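Local coordinates for dual specificity protein phosphatase 8 (Homo sapiens, PDB 4JMK) that has phosphatase activity and probably dephosphorylates phosphotyrosine, phosphoserine and phosphothreonine in proteins, negatively regulating mitogen-activated protein kinases through its dual-specificity catalytic domain, at residues A[32-37]-A[50-55]. The protein carries 1 engineered substitution. Sequence-based numbering, arbitrary orientation.
With SO4 (sulfate ion), chain D.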
# COMPACT_ATOMS: atom_id res chain seq x y z
N VAL A 32 -3.61 -3.99 9.34
CA VAL A 32 -2.96 -2.68 9.13
C VAL A 32 -1.55 -2.82 8.58
O VAL A 32 -0.70 -3.53 9.16
CB VAL A 32 -2.88 -1.87 10.44
CG1 VAL A 32 -2.02 -0.59 10.22
CG2 VAL A 32 -4.28 -1.48 10.92
N LEU A 33 -1.30 -2.15 7.46
CA LEU A 33 0.04 -2.02 6.90
C LEU A 33 0.48 -0.58 7.09
O LEU A 33 -0.07 0.34 6.48
CB LEU A 33 0.05 -2.40 5.41
CG LEU A 33 1.39 -2.47 4.69
CD1 LEU A 33 2.36 -3.30 5.44
CD2 LEU A 33 1.20 -3.05 3.28
N ASN A 34 1.47 -0.39 7.96
CA ASN A 34 1.90 0.93 8.42
C ASN A 34 3.22 1.26 7.75
O ASN A 34 4.26 0.67 8.09
CB ASN A 34 2.08 0.84 9.94
CG ASN A 34 2.55 2.13 10.57
OD1 ASN A 34 3.18 2.97 9.94
ND2 ASN A 34 2.28 2.27 11.87
N ALA A 35 3.18 2.18 6.79
CA ALA A 35 4.37 2.53 6.02
C ALA A 35 4.99 3.79 6.60
O ALA A 35 4.81 4.88 6.06
CB ALA A 35 4.02 2.74 4.55
N SER A 36 5.69 3.64 7.72
CA SER A 36 6.29 4.77 8.42
C SER A 36 7.18 4.25 9.54
O SER A 36 7.09 3.09 9.92
CB SER A 36 5.21 5.64 9.05
OG SER A 36 4.79 5.07 10.28
N ASN A 37 8.05 5.12 10.07
CA ASN A 37 8.81 4.78 11.27
C ASN A 37 8.12 5.32 12.52
O ASN A 37 8.22 4.73 13.60
CB ASN A 37 10.23 5.39 11.22
CG ASN A 37 11.12 4.70 10.21
OD1 ASN A 37 11.31 3.49 10.25
ND2 ASN A 37 11.67 5.49 9.29
N PHE A 50 -0.67 -7.06 11.79
CA PHE A 50 0.02 -5.79 11.66
C PHE A 50 1.36 -5.97 10.98
O PHE A 50 2.09 -6.90 11.31
CB PHE A 50 0.25 -5.17 13.04
CG PHE A 50 1.03 -3.88 13.01
CD1 PHE A 50 0.40 -2.68 12.66
CD2 PHE A 50 2.39 -3.87 13.30
CE1 PHE A 50 1.12 -1.50 12.62
CE2 PHE A 50 3.11 -2.67 13.26
CZ PHE A 50 2.47 -1.49 12.92
N MET A 51 1.70 -5.07 10.06
CA MET A 51 3.02 -5.08 9.45
C MET A 51 3.53 -3.66 9.29
O MET A 51 2.80 -2.79 8.81
CB MET A 51 2.99 -5.76 8.08
CG MET A 51 4.32 -5.64 7.32
SD MET A 51 4.23 -6.37 5.67
CE MET A 51 5.78 -5.80 4.97
N ARG A 52 4.78 -3.42 9.69
CA ARG A 52 5.40 -2.11 9.48
C ARG A 52 6.36 -2.15 8.29
O ARG A 52 7.13 -3.10 8.15
CB ARG A 52 6.17 -1.66 10.73
CG ARG A 52 6.81 -0.26 10.60
CD ARG A 52 7.44 0.26 11.91
NE ARG A 52 6.47 0.37 13.01
CZ ARG A 52 5.66 1.40 13.21
NH1 ARG A 52 5.68 2.45 12.38
NH2 ARG A 52 4.82 1.40 14.24
N VAL A 53 6.29 -1.13 7.43
CA VAL A 53 7.33 -0.86 6.44
C VAL A 53 8.05 0.40 6.92
O VAL A 53 7.55 1.52 6.74
CB VAL A 53 6.75 -0.62 5.04
CG1 VAL A 53 7.88 -0.28 4.04
CG2 VAL A 53 6.00 -1.84 4.59
N PRO A 54 9.21 0.22 7.56
CA PRO A 54 9.87 1.29 8.31
C PRO A 54 10.60 2.28 7.41
O PRO A 54 11.83 2.25 7.31
CB PRO A 54 10.86 0.52 9.20
CG PRO A 54 11.22 -0.68 8.39
CD PRO A 54 9.97 -1.04 7.61
N ILE A 55 9.85 3.17 6.76
CA ILE A 55 10.46 4.13 5.83
C ILE A 55 10.01 5.57 6.09
O ILE A 55 8.87 5.82 6.49
CB ILE A 55 10.14 3.76 4.37
CG1 ILE A 55 8.63 3.74 4.12
CG2 ILE A 55 10.76 2.41 4.01
CD1 ILE A 55 8.22 3.47 2.68
S SO4 D . 9.16 8.89 9.80
O1 SO4 D . 9.45 9.15 11.21
O2 SO4 D . 10.35 8.33 9.18
O3 SO4 D . 8.81 10.15 9.15
O4 SO4 D . 8.05 7.95 9.69
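Asn34 and Arg52 lie side by side and point the same way from two parallel strands, showing how two polar side chains can share a backbone acceptor in the loop that follows. Strand 50-52 is an edge strand of the mixed sheet of the dual-specificity phosphatase domain, paired with strand 29-34 by backbone bonds such as Asn34 N to Met51 O (2.9 Å). On the Asn34 face, amide and guanidinium planes stand 57° apart. Asn34 ND2 and Arg52 NH1, both donors, approach to 3.4 Å without bonding; instead Asn34 ND2 and Arg52 NH2 each donate to the carbonyl of Cys39. Arg52 bends at chi3 (-59°), which places NE, and NH1 donates to Ser36 O at 2.9 Å. That oxygen lies in the guanidinium plane, whereas NH1 sits well above the carbonyl plane. Ser36 OG donates to a lone pair of Asn34 OD1 (2.7 Å) and accepts from the N-H of Cys39, linking the amide oxygen to that backbone. On the same face, the Phe50 ring sets CE1 3.7 Å from Asn34 CB, with Asn34 ND2 at the ring edge, and its CD1 meets Val32 CG1.

On the reverse face Leu33 and Met51 run alongside each other; Leu33 CD1 touches Met51 CG at 3.6 Å and Val53 CG2 at 4.0 Å, under helix 67-79. Asn37 N binds a sulfate, probably from the crystallisation liquor. Ala35 lies near Ser88, the engineered residue at the predicted phosphocysteine position. The apolar face joins the sheet to its helices, while the carbonyls of Ser36 and Cys39, the latter shared with Asn34 ND2, would partly offset the guanidinium's charge.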